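Local structure of oxidoreductase, NAD-binding/iron-sulfur cluster-binding protein (Nitratireductor pacificus pht-3B, 6ZXU) at residues 465-470 with 521-526; 188-193 with 640-645; 645-648 with 654-657. The protein acts as a catabolic reductive dehalogenase, holding cobalamin and two [4Fe-4S] clusters that probably carry electrons for the removal of halogen from its substrates. All blocks are in the same frame, centred on the assembly; numbering follows the deposited sequence.

Interaction 1. Residues 465-470 with 521-526; sequences AHCRRM and TDLPMS
Cys-467, near the end of helix 445-469, reaches across to Thr-521 and Leu-523, where the chain leaves strand 514-521. Its CB already lies 3.9 Å from Thr-521 OG1. From there the side chain turns so that SG stands anti to its own carbonyl carbon and beside its backbone N (chi1 -73°), which brings the sulfur alongside the threonine hydroxyl, SG to Thr-521 OG1 being 3.8 Å, and to within 4.3 Å of Leu-523 CD2. One methyl branch of Leu-523 thus serves two sulfur-containing residues, because the terminal CE of Met-470 comes up to the same CD2 at 4.4 Å.

The hydroxyl is engaged elsewhere. Thr-521 OG1 accepts from Leu-523 N at 3.2 Å in an almost straight bond (N-H...O 178°), forming an ST turn that fixes the bend just past the strand, and it is also hydrogen-bonded to the backbone O of Ser-473. Leu-523, whose N-H closes the turn, also packs on Asn-379 and Ile-383 of helix 376-390.

All four touching residues are buried. The cysteine sulfur and CB lie against the threonine hydroxyl oxygen, and sulfur and methyl groups meet at Leu-523 CD2, all at van der Waals distance, whereas the hydroxyl spends its hydrogen bonds on backbone groups; what joins the end of the helix to the turn is therefore close packing, largely apolar, and not a directional bond between them.

Interaction 2. Residues 188-193 with 640-645; sequences RWMGFP and WWFDLE
Met-190 and Leu-644 form the nearest backbone pair, with their CA atoms 8.8 Å apart, a spacing at which the contact is made by side chains. Residues 188-193 carry the chain out of helix 168-190 through a Schellman motif. Gly-191, with a phi of 115°, is the first residue to depart from helical angles, and a side chain there would be pressed against the carbonyl O of Met-190. Residues 640-645 form a loop that becomes extended as it runs toward strand 645-647, so that Phe-642 and Leu-644, two residues apart, both start out toward the helix.

Met-190 carries the contact from the helix side, crossing each of its two partners at about a right angle. Its CG packs on the CD1 branch of Leu-644 at 4.0 Å, and SD lies 4.1 Å from the same Leu-644 CD1. The sulfur then reaches the rim of the Phe-642 ring, with SD 4.0 Å from Phe-642 CD2. Lying 88° off the ring normal, it approaches in the plane of the ring and not over a face: an edge-on Met-aromatic contact. A bend at the thioether (chi3 -56°) turns the terminal methyl aside and leaves the sulfur itself against the edge.

Phe-642 also touches Arg-105 and Asn-109 of helix 103-116 and Tyr-186 one turn back on helix 168-190, while Leu-644 rests on Pro-342 at the start of helix 342-354. The loop ahead of strand 645-647 is thereby wedged among three helices.

Interaction 3. Residues 645-648 with 654-657; sequences EVID and PRMG
Glu-645 and Arg-655 make the hydrogen bond of this contact, between a side-chain oxygen and a backbone N-H. Arg-655 N donates to Glu-645 OE1 at 3.1 Å with an N-H...O angle of 171°, meeting the oxygen nearly along its C-O bond. A water adds a second link: it donates to Glu-645 OE1 at 2.7 Å and accepts from Met-656 N, so two successive backbone amides of the loop are tied to one carboxylate oxygen, the second indirectly. The glutamate can span the gap because CG stands anti to the backbone N (chi1 173°) and the chain continues fully extended.

Charge pairing points elsewhere. Arg-655 NE lies 5.2 Å from Glu-645 OE2, too far for contact, though its charge may still help stabilise the carboxylate, whereas Glu-645 OE2 forms a salt bridge with Arg-336. With an alanine here in place of the glutamate, the N-H of Arg-655 would probably lose its acceptor, the water one of its two partners and Arg-336 its carboxylate mate, leaving residues 654-657 freer to move.

Van der Waals contacts complete the interface. Pro-654 CA sits 3.6 Å from Glu-645 OE1, and on the exposed side of the contact Ile-647 CD1 packs on Arg-655 CB at 4.1 Å, the two side chains crossing roughly at right angles.

Strand 645-647 pairs with strand 650-652 in a small antiparallel hairpin, to which Glu-645 contributes backbone bonding with Gly-652. Val-646 leans on Pro-342 and Leu-345 of helix 342-354, while Trp-443 touches both Glu-645 and Pro-654.

Interactions 2 and 3 are neighbours, their centres 12 Å apart. They share Glu-645 and touch again where Trp-189 CZ3 meets Val-646 CG1 at 4.1 Å; helix 342-354 packs against both. Interaction 1 lies on the opposite side of the chain's centre, about 41 Å from interaction 2 and 45 Å from interaction 3, centre to centre. Along the sequence it is nested within the long loop closed by interaction 2, and interaction 3 follows as a short local closure. Interaction 2 thus brings a late segment back to helix 168-190, while interaction 1 sets the end of helix 445-469 against the chain just leaving strand 514-521, an inner strand of a four-stranded antiparallel sheet, in a different part of the fold from the adjoining pair.

Interaction 1. Residues 465-470 with 521-526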
ATOM      1  N   ALA A 465      -3.396 -11.692 -14.651  1.00 18.00           N
ATOM      2  CA  ALA A 465      -2.710 -12.667 -15.558  1.00 19.30           C
ATOM      3  C   ALA A 465      -3.223 -14.049 -15.359  1.00 22.41           C
ATOM      4  O   ALA A 465      -3.436 -14.793 -16.337  1.00 22.98           O
ATOM      5  CB  ALA A 465      -1.217 -12.653 -15.360  1.00 22.80           C
ATOM      6  N   HIS A 466      -3.589 -14.412 -14.129  1.00 19.86           N
ATOM      7  CA  HIS A 466      -4.162 -15.702 -13.879  1.00 20.59           C
ATOM      8  C   HIS A 466      -5.539 -15.852 -14.432  1.00 22.64           C
ATOM      9  O   HIS A 466      -5.902 -16.874 -15.009  1.00 23.60           O
ATOM     10  CB  HIS A 466      -4.137 -16.074 -12.369  1.00 22.00           C
ATOM     11  CG  HIS A 466      -4.478 -17.508 -12.105  1.00 24.41           C
ATOM     12  ND1 HIS A 466      -3.736 -18.562 -12.610  1.00 24.87           N
ATOM     13  CD2 HIS A 466      -5.462 -18.056 -11.376  1.00 25.41           C
ATOM     14  CE1 HIS A 466      -4.280 -19.695 -12.231  1.00 28.66           C
ATOM     15  NE2 HIS A 466      -5.335 -19.419 -11.483  1.00 28.98           N
ATOM     16  N   CYS A 467      -6.333 -14.816 -14.308  1.00 21.84           N
ATOM     17  CA  CYS A 467      -7.644 -14.811 -14.964  1.00 24.72           C
ATOM     18  C   CYS A 467      -7.507 -15.050 -16.490  1.00 20.37           C
ATOM     19  O   CYS A 467      -8.293 -15.770 -17.035  1.00 21.01           O
ATOM     20  CB  CYS A 467      -8.398 -13.467 -14.716  1.00 22.03           C
ATOM     21  SG  CYS A 467      -9.014 -13.330 -13.026  1.00 27.72           S
ATOM     22  N   ARG A 468      -6.553 -14.386 -17.112  1.00 19.52           N
ATOM     23  CA  ARG A 468      -6.337 -14.498 -18.574  1.00 20.49           C
ATOM     24  C   ARG A 468      -5.885 -15.938 -18.917  1.00 23.47           C
ATOM     25  O   ARG A 468      -6.349 -16.508 -19.875  1.00 22.69           O
ATOM     26  CB  ARG A 468      -5.427 -13.482 -19.076  1.00 17.27           C
ATOM     27  CG  ARG A 468      -5.910 -12.065 -18.963  1.00 18.32           C
ATOM     28  CD  ARG A 468      -5.108 -11.034 -19.708  1.00 18.45           C
ATOM     29  NE  ARG A 468      -3.722 -11.045 -19.318  1.00 21.60           N
ATOM     30  CZ  ARG A 468      -3.178 -10.366 -18.324  1.00 23.12           C
ATOM     31  NH1 ARG A 468      -3.910  -9.583 -17.560  1.00 21.97           N
ATOM     32  NH2 ARG A 468      -1.878 -10.453 -18.095  1.00 24.25           N
ATOM     33  N   ARG A 469      -5.073 -16.554 -18.074  1.00 22.86           N
ATOM     34  CA  ARG A 469      -4.692 -17.927 -18.211  1.00 24.99           C
ATOM     35  C   ARG A 469      -5.881 -18.835 -18.260  1.00 25.62           C
ATOM     36  O   ARG A 469      -5.917 -19.816 -18.998  1.00 29.01           O
ATOM     37  CB  ARG A 469      -3.742 -18.329 -17.089  1.00 28.83           C
ATOM     38  CG  ARG A 469      -3.299 -19.762 -17.110  1.00 32.69           C
ATOM     39  CD  ARG A 469      -2.362 -20.130 -15.964  1.00 36.55           C
ATOM     40  NE  ARG A 469      -1.183 -19.237 -15.835  1.00 43.50           N
ATOM     41  CZ  ARG A 469      -0.086 -19.267 -16.617  1.00 54.40           C
ATOM     42  NH1 ARG A 469       0.067 -20.124 -17.670  1.00 60.58           N
ATOM     43  NH2 ARG A 469       0.890 -18.397 -16.363  1.00 49.86           N
ATOM     44  N   MET A 470      -6.898 -18.514 -17.499  1.00 27.94           N
ATOM     45  CA  MET A 470      -8.126 -19.324 -17.506  1.00 27.81           C
ATOM     46  C   MET A 470      -9.114 -18.963 -18.625  1.00 24.79           C
ATOM     47  O   MET A 470     -10.226 -19.479 -18.651  1.00 26.47           O
ATOM     48  CB  MET A 470      -8.801 -19.175 -16.127  1.00 27.75           C
ATOM     49  CG  MET A 470      -7.926 -19.599 -14.951  1.00 28.12           C
ATOM     50  SD  MET A 470      -8.763 -19.619 -13.357  1.00 29.29           S
ATOM     51  CE  MET A 470      -9.045 -17.862 -13.097  1.00 29.37           C
ATOM     52  N   THR A 521     -12.406  -7.737 -14.631  1.00 17.64           N
ATOM     53  CA  THR A 521     -12.416  -9.036 -15.240  1.00 18.94           C
ATOM     54  C   THR A 521     -13.805  -9.448 -15.665  1.00 20.10           C
ATOM     55  O   THR A 521     -14.791  -8.962 -15.164  1.00 19.72           O
ATOM     56  CB  THR A 521     -11.787 -10.086 -14.303  1.00 19.41           C
ATOM     57  OG1 THR A 521     -11.631 -11.359 -14.967  1.00 19.53           O
ATOM     58  CG2 THR A 521     -12.509 -10.267 -12.995  1.00 18.44           C
ATOM     59  N   ASP A 522     -13.849 -10.495 -16.524  1.00 23.66           N
ATOM     60  CA  ASP A 522     -15.097 -11.220 -16.845  1.00 21.60           C
ATOM     61  C   ASP A 522     -15.313 -12.503 -16.068  1.00 22.12           C
ATOM     62  O   ASP A 522     -16.392 -13.100 -16.167  1.00 22.64           O
ATOM     63  CB  ASP A 522     -15.164 -11.507 -18.373  1.00 21.30           C
ATOM     64  CG  ASP A 522     -15.350 -10.249 -19.185  1.00 26.29           C
ATOM     65  OD1 ASP A 522     -16.046  -9.263 -18.685  1.00 23.11           O
ATOM     66  OD2 ASP A 522     -14.755 -10.240 -20.309  1.00 25.16           O
ATOM     67  N   LEU A 523     -14.366 -12.929 -15.226  1.00 19.42           N
ATOM     68  CA  LEU A 523     -14.600 -14.103 -14.404  1.00 18.72           C
ATOM     69  C   LEU A 523     -15.824 -13.975 -13.556  1.00 20.25           C
ATOM     70  O   LEU A 523     -15.949 -13.050 -12.776  1.00 21.29           O
ATOM     71  CB  LEU A 523     -13.415 -14.370 -13.513  1.00 21.03           C
ATOM     72  CG  LEU A 523     -13.512 -15.567 -12.621  1.00 24.06           C
ATOM     73  CD1 LEU A 523     -13.397 -16.832 -13.470  1.00 29.06           C
ATOM     74  CD2 LEU A 523     -12.432 -15.546 -11.542  1.00 28.34           C
ATOM     75  N   PRO A 524     -16.800 -14.883 -13.691  1.00 24.79           N
ATOM     76  CA  PRO A 524     -18.039 -14.771 -12.872  1.00 25.06           C
ATOM     77  C   PRO A 524     -17.810 -14.992 -11.395  1.00 23.56           C
ATOM     78  O   PRO A 524     -17.260 -16.033 -11.017  1.00 22.70           O
ATOM     79  CB  PRO A 524     -18.992 -15.879 -13.459  1.00 24.79           C
ATOM     80  CG  PRO A 524     -18.466 -16.067 -14.833  1.00 24.19           C
ATOM     81  CD  PRO A 524     -16.953 -15.879 -14.766  1.00 25.19           C
ATOM     82  N   MET A 525     -18.230 -13.998 -10.587  1.00 23.84           N
ATOM     83  CA  MET A 525     -17.998 -14.024  -9.146  1.00 23.91           C
ATOM     84  C   MET A 525     -19.206 -13.471  -8.442  1.00 21.07           C
ATOM     85  O   MET A 525     -19.763 -12.509  -8.962  1.00 22.76           O
ATOM     86  CB  MET A 525     -16.777 -13.154  -8.805  1.00 21.00           C
ATOM     87  CG  MET A 525     -15.483 -13.617  -9.384  1.00 22.38           C
ATOM     88  SD  MET A 525     -14.069 -12.486  -9.215  1.00 24.09           S
ATOM     89  CE  MET A 525     -14.628 -11.128 -10.233  1.00 19.95           C
ATOM     90  N   SER A 526     -19.541 -14.011  -7.289  1.00 18.89           N
ATOM     91  CA  SER A 526     -20.492 -13.352  -6.406  1.00 21.73           C
ATOM     92  C   SER A 526     -19.920 -12.012  -5.868  1.00 20.97           C
ATOM     93  O   SER A 526     -18.724 -11.909  -5.563  1.00 25.35           O
ATOM     94  CB  SER A 526     -20.841 -14.213  -5.229  1.00 23.26           C
ATOM     95  OG  SER A 526     -21.316 -15.442  -5.702  1.00 28.64           O
TER

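Interaction 2. Residues 188-193 with 640-645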
ATOM      1  N   ARG A 188      21.876   2.875  -4.656  1.00 18.90           N
ATOM      2  CA  ARG A 188      22.443   3.447  -5.899  1.00 21.32           C
ATOM      3  C   ARG A 188      22.097   4.917  -6.075  1.00 21.46           C
ATOM      4  O   ARG A 188      22.929   5.724  -6.464  1.00 23.29           O
ATOM      5  CB  ARG A 188      22.039   2.649  -7.102  1.00 20.31           C
ATOM      6  CG  ARG A 188      22.732   1.312  -7.219  1.00 22.05           C
ATOM      7  CD  ARG A 188      22.514   0.678  -8.573  1.00 22.55           C
ATOM      8  NE  ARG A 188      21.076   0.408  -8.884  1.00 25.06           N
ATOM      9  CZ  ARG A 188      20.435  -0.715  -8.666  1.00 20.40           C
ATOM     10  NH1 ARG A 188      20.997  -1.770  -8.017  1.00 22.51           N
ATOM     11  NH2 ARG A 188      19.157  -0.810  -9.012  1.00 24.84           N
ATOM     12  N   TRP A 189      20.891   5.312  -5.699  1.00 22.38           N
ATOM     13  CA  TRP A 189      20.517   6.725  -5.746  1.00 21.95           C
ATOM     14  C   TRP A 189      21.141   7.598  -4.687  1.00 21.53           C
ATOM     15  O   TRP A 189      21.226   8.825  -4.836  1.00 25.13           O
ATOM     16  CB  TRP A 189      18.997   6.869  -5.690  1.00 25.19           C
ATOM     17  CG  TRP A 189      18.349   6.769  -7.035  1.00 23.94           C
ATOM     18  CD1 TRP A 189      17.707   5.678  -7.606  1.00 22.54           C
ATOM     19  CD2 TRP A 189      18.334   7.802  -8.012  1.00 26.06           C
ATOM     20  NE1 TRP A 189      17.262   6.007  -8.865  1.00 25.02           N
ATOM     21  CE2 TRP A 189      17.617   7.303  -9.145  1.00 25.01           C
ATOM     22  CE3 TRP A 189      18.839   9.128  -8.040  1.00 26.59           C
ATOM     23  CZ2 TRP A 189      17.421   8.063 -10.310  1.00 27.16           C
ATOM     24  CZ3 TRP A 189      18.629   9.911  -9.227  1.00 28.37           C
ATOM     25  CH2 TRP A 189      17.923   9.361 -10.330  1.00 25.46           C
ATOM     26  N   MET A 190      21.580   6.995  -3.579  1.00 24.80           N
ATOM     27  CA  MET A 190      22.333   7.686  -2.536  1.00 24.17           C
ATOM     28  C   MET A 190      23.833   7.824  -2.914  1.00 26.44           C
ATOM     29  O   MET A 190      24.563   8.578  -2.272  1.00 21.26           O
ATOM     30  CB  MET A 190      22.202   6.920  -1.223  1.00 24.81           C
ATOM     31  CG  MET A 190      20.899   7.227  -0.514  1.00 25.37           C
ATOM     32  SD  MET A 190      20.899   6.633   1.219  1.00 24.98           S
ATOM     33  CE  MET A 190      21.256   4.872   1.057  1.00 21.69           C
ATOM     34  N   GLY A 191      24.272   7.123  -3.966  1.00 23.73           N
ATOM     35  CA  GLY A 191      25.596   7.360  -4.542  1.00 25.18           C
ATOM     36  C   GLY A 191      26.525   6.166  -4.405  1.00 27.22           C
ATOM     37  O   GLY A 191      27.697   6.299  -4.723  1.00 28.31           O
ATOM     38  N   PHE A 192      26.022   4.990  -4.030  1.00 22.07           N
ATOM     39  CA  PHE A 192      26.854   3.834  -3.770  1.00 21.06           C
ATOM     40  C   PHE A 192      26.472   2.708  -4.637  1.00 24.59           C
ATOM     41  O   PHE A 192      25.278   2.397  -4.778  1.00 26.07           O
ATOM     42  CB  PHE A 192      26.758   3.382  -2.262  1.00 24.01           C
ATOM     43  CG  PHE A 192      27.121   4.433  -1.287  1.00 25.12           C
ATOM     44  CD1 PHE A 192      26.207   5.424  -0.924  1.00 26.83           C
ATOM     45  CD2 PHE A 192      28.399   4.493  -0.749  1.00 25.60           C
ATOM     46  CE1 PHE A 192      26.555   6.465  -0.085  1.00 26.26           C
ATOM     47  CE2 PHE A 192      28.732   5.504   0.105  1.00 26.51           C
ATOM     48  CZ  PHE A 192      27.813   6.483   0.465  1.00 26.00           C
ATOM     49  N   PRO A 193      27.430   2.058  -5.284  1.00 26.26           N
ATOM     50  CA  PRO A 193      27.118   0.850  -6.023  1.00 28.70           C
ATOM     51  C   PRO A 193      26.534  -0.236  -5.160  1.00 25.09           C
ATOM     52  O   PRO A 193      26.907  -0.424  -3.996  1.00 28.19           O
ATOM     53  CB  PRO A 193      28.483   0.410  -6.566  1.00 30.17           C
ATOM     54  CG  PRO A 193      29.193   1.719  -6.744  1.00 30.57           C
ATOM     55  CD  PRO A 193      28.814   2.509  -5.544  1.00 31.20           C
ATOM     56  N   TRP A 640      12.434   6.828  10.911  1.00 18.26           N
ATOM     57  CA  TRP A 640      13.564   6.014  10.576  1.00 17.34           C
ATOM     58  C   TRP A 640      14.254   6.436   9.283  1.00 20.60           C
ATOM     59  O   TRP A 640      15.327   5.895   8.977  1.00 21.01           O
ATOM     60  CB  TRP A 640      13.102   4.558  10.369  1.00 18.35           C
ATOM     61  CG  TRP A 640      11.978   4.383   9.369  1.00 18.89           C
ATOM     62  CD1 TRP A 640      10.613   4.387   9.666  1.00 19.52           C
ATOM     63  CD2 TRP A 640      12.074   4.168   7.948  1.00 15.59           C
ATOM     64  NE1 TRP A 640       9.863   4.210   8.511  1.00 19.69           N
ATOM     65  CE2 TRP A 640      10.727   4.067   7.450  1.00 18.13           C
ATOM     66  CE3 TRP A 640      13.132   4.103   7.062  1.00 15.11           C
ATOM     67  CZ2 TRP A 640      10.460   3.895   6.113  1.00 19.46           C
ATOM     68  CZ3 TRP A 640      12.878   3.977   5.748  1.00 17.77           C
ATOM     69  CH2 TRP A 640      11.557   3.844   5.269  1.00 17.89           C
ATOM     70  N   TRP A 641      13.619   7.298   8.477  1.00 18.62           N
ATOM     71  CA  TRP A 641      14.123   7.626   7.115  1.00 17.34           C
ATOM     72  C   TRP A 641      15.040   8.847   7.166  1.00 17.97           C
ATOM     73  O   TRP A 641      15.025   9.642   8.127  1.00 18.95           O
ATOM     74  CB  TRP A 641      12.925   7.905   6.141  1.00 15.61           C
ATOM     75  CG  TRP A 641      12.012   9.021   6.622  1.00 14.22           C
ATOM     76  CD1 TRP A 641      12.096  10.360   6.302  1.00 15.61           C
ATOM     77  CD2 TRP A 641      10.915   8.895   7.515  1.00 15.81           C
ATOM     78  NE1 TRP A 641      11.141  11.057   6.973  1.00 18.28           N
ATOM     79  CE2 TRP A 641      10.388  10.168   7.706  1.00 14.88           C
ATOM     80  CE3 TRP A 641      10.312   7.808   8.152  1.00 13.81           C
ATOM     81  CZ2 TRP A 641       9.341  10.394   8.570  1.00 18.15           C
ATOM     82  CZ3 TRP A 641       9.288   8.022   9.002  1.00 15.33           C
ATOM     83  CH2 TRP A 641       8.791   9.310   9.211  1.00 16.58           C
ATOM     84  N   PHE A 642      15.829   8.999   6.098  1.00 21.10           N
ATOM     85  CA  PHE A 642      16.688  10.177   5.892  1.00 19.83           C
ATOM     86  C   PHE A 642      15.919  11.286   5.188  1.00 23.88           C
ATOM     87  O   PHE A 642      15.094  11.014   4.322  1.00 22.47           O
ATOM     88  CB  PHE A 642      17.906   9.809   5.028  1.00 19.40           C
ATOM     89  CG  PHE A 642      18.838   8.775   5.610  1.00 20.00           C
ATOM     90  CD1 PHE A 642      18.962   8.584   6.960  1.00 20.65           C
ATOM     91  CD2 PHE A 642      19.619   8.014   4.744  1.00 22.90           C
ATOM     92  CE1 PHE A 642      19.795   7.645   7.477  1.00 22.22           C
ATOM     93  CE2 PHE A 642      20.493   7.085   5.230  1.00 23.42           C
ATOM     94  CZ  PHE A 642      20.581   6.904   6.597  1.00 23.38           C
ATOM     95  N   ASP A 643      16.176  12.517   5.570  1.00 21.11           N
ATOM     96  CA  ASP A 643      15.647  13.671   4.878  1.00 22.20           C
ATOM     97  C   ASP A 643      16.557  14.056   3.674  1.00 23.76           C
ATOM     98  O   ASP A 643      17.517  14.787   3.818  1.00 24.24           O
ATOM     99  CB  ASP A 643      15.553  14.857   5.830  1.00 25.07           C
ATOM    100  CG  ASP A 643      14.462  14.697   6.821  1.00 24.47           C
ATOM    101  OD1 ASP A 643      13.532  13.865   6.621  1.00 31.80           O
ATOM    102  OD2 ASP A 643      14.515  15.358   7.823  1.00 27.44           O
ATOM    103  N   LEU A 644      16.296  13.445   2.541  1.00 21.78           N
ATOM    104  CA  LEU A 644      17.030  13.583   1.312  1.00 21.50           C
ATOM    105  C   LEU A 644      16.091  13.979   0.199  1.00 24.97           C
ATOM    106  O   LEU A 644      15.023  13.386   0.062  1.00 23.14           O
ATOM    107  CB  LEU A 644      17.744  12.270   0.901  1.00 21.72           C
ATOM    108  CG  LEU A 644      18.823  11.772   1.861  1.00 22.70           C
ATOM    109  CD1 LEU A 644      19.368  10.406   1.461  1.00 23.34           C
ATOM    110  CD2 LEU A 644      19.938  12.806   1.970  1.00 24.84           C
ATOM    111  N   GLU A 645      16.510  14.967  -0.591  1.00 22.76           N
ATOM    112  CA  GLU A 645      15.805  15.434  -1.763  1.00 23.22           C
ATOM    113  C   GLU A 645      16.773  15.339  -2.899  1.00 24.82           C
ATOM    114  O   GLU A 645      17.846  15.895  -2.846  1.00 22.43           O
ATOM    115  CB  GLU A 645      15.321  16.894  -1.542  1.00 24.27           C
ATOM    116  CG  GLU A 645      14.725  17.513  -2.767  1.00 25.54           C
ATOM    117  CD  GLU A 645      14.240  18.943  -2.569  1.00 27.34           C
ATOM    118  OE1 GLU A 645      14.586  19.630  -1.563  1.00 28.90           O
ATOM    119  OE2 GLU A 645      13.465  19.400  -3.445  1.00 31.99           O
TER

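Interaction 3. Residues 645-648 with 654-657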
ATOM      1  N   GLU A 645      16.510  14.967  -0.591  1.00 22.76           N
ATOM      2  CA  GLU A 645      15.805  15.434  -1.763  1.00 23.22           C
ATOM      3  C   GLU A 645      16.773  15.339  -2.899  1.00 24.82           C
ATOM      4  O   GLU A 645      17.846  15.895  -2.846  1.00 22.43           O
ATOM      5  CB  GLU A 645      15.321  16.894  -1.542  1.00 24.27           C
ATOM      6  CG  GLU A 645      14.725  17.513  -2.767  1.00 25.54           C
ATOM      7  CD  GLU A 645      14.240  18.943  -2.569  1.00 27.34           C
ATOM      8  OE1 GLU A 645      14.586  19.630  -1.563  1.00 28.90           O
ATOM      9  OE2 GLU A 645      13.465  19.400  -3.445  1.00 31.99           O
ATOM     10  N   VAL A 646      16.377  14.627  -3.943  1.00 22.98           N
ATOM     11  CA  VAL A 646      17.153  14.580  -5.174  1.00 25.75           C
ATOM     12  C   VAL A 646      16.794  15.823  -6.047  1.00 26.51           C
ATOM     13  O   VAL A 646      15.618  16.086  -6.375  1.00 24.65           O
ATOM     14  CB  VAL A 646      16.859  13.327  -5.949  1.00 24.30           C
ATOM     15  CG1 VAL A 646      17.529  13.342  -7.285  1.00 30.62           C
ATOM     16  CG2 VAL A 646      17.278  12.116  -5.141  1.00 23.10           C
ATOM     17  N   ILE A 647      17.827  16.595  -6.342  1.00 26.85           N
ATOM     18  CA  ILE A 647      17.765  17.730  -7.237  1.00 31.10           C
ATOM     19  C   ILE A 647      18.847  17.564  -8.297  1.00 30.14           C
ATOM     20  O   ILE A 647      19.987  17.368  -7.973  1.00 31.25           O
ATOM     21  CB  ILE A 647      18.049  19.024  -6.503  1.00 30.61           C
ATOM     22  CG1 ILE A 647      16.859  19.401  -5.660  1.00 32.39           C
ATOM     23  CG2 ILE A 647      18.295  20.133  -7.532  1.00 37.28           C
ATOM     24  CD1 ILE A 647      17.103  20.420  -4.559  1.00 36.08           C
ATOM     25  N   ASP A 648      18.446  17.627  -9.551  1.00 30.91           N
ATOM     26  CA  ASP A 648      19.429  17.558 -10.663  1.00 34.04           C
ATOM     27  C   ASP A 648      20.253  16.242 -10.525  1.00 34.89           C
ATOM     28  O   ASP A 648      21.457  16.187 -10.746  1.00 32.65           O
ATOM     29  CB  ASP A 648      20.314  18.835 -10.669  1.00 29.51           C
ATOM     30  N   PRO A 654      17.401  18.788   2.232  1.00 32.49           N
ATOM     31  CA  PRO A 654      16.244  19.471   1.660  1.00 29.61           C
ATOM     32  C   PRO A 654      16.576  20.940   1.466  1.00 31.50           C
ATOM     33  O   PRO A 654      17.056  21.568   2.363  1.00 30.05           O
ATOM     34  CB  PRO A 654      15.174  19.301   2.731  1.00 31.56           C
ATOM     35  CG  PRO A 654      15.526  17.976   3.320  1.00 34.17           C
ATOM     36  CD  PRO A 654      17.033  17.960   3.389  1.00 33.37           C
ATOM     37  N   ARG A 655      16.266  21.477   0.310  1.00 27.10           N
ATOM     38  CA  ARG A 655      16.603  22.846  -0.004  1.00 31.88           C
ATOM     39  C   ARG A 655      15.833  23.885   0.832  1.00 29.43           C
ATOM     40  O   ARG A 655      16.400  24.837   1.297  1.00 29.11           O
ATOM     41  CB  ARG A 655      16.390  23.065  -1.510  1.00 36.61           C
ATOM     42  CG  ARG A 655      16.713  24.477  -1.988  1.00 42.52           C
ATOM     43  CD  ARG A 655      16.647  24.567  -3.524  1.00 42.57           C
ATOM     44  NE  ARG A 655      15.260  24.290  -3.928  1.00 54.72           N
ATOM     45  CZ  ARG A 655      14.218  25.137  -3.837  1.00 58.39           C
ATOM     46  NH1 ARG A 655      14.382  26.398  -3.422  1.00 59.52           N
ATOM     47  NH2 ARG A 655      12.997  24.711  -4.168  1.00 59.25           N
ATOM     48  N   MET A 656      14.546  23.678   1.073  1.00 29.39           N
ATOM     49  CA  MET A 656      13.703  24.642   1.801  1.00 26.60           C
ATOM     50  C   MET A 656      13.322  24.197   3.219  1.00 27.14           C
ATOM     51  O   MET A 656      12.572  24.883   3.905  1.00 30.76           O
ATOM     52  CB  MET A 656      12.406  24.812   1.013  1.00 28.40           C
ATOM     53  CG  MET A 656      12.591  25.284  -0.393  1.00 36.76           C
ATOM     54  SD  MET A 656      13.435  26.927  -0.305  1.00 45.43           S
ATOM     55  CE  MET A 656      12.175  27.980   0.431  1.00 40.58           C
ATOM     56  N   GLY A 657      13.798  23.040   3.645  1.00 25.50           N
ATOM     57  CA  GLY A 657      13.508  22.520   4.993  1.00 27.71           C
ATOM     58  C   GLY A 657      12.544  21.334   4.938  1.00 26.04           C
ATOM     59  O   GLY A 657      12.342  20.756   3.856  1.00 25.16           O
TER
HETATM   60  O   HOH W   1      13.076  21.785  -0.821  1.00 30.15           O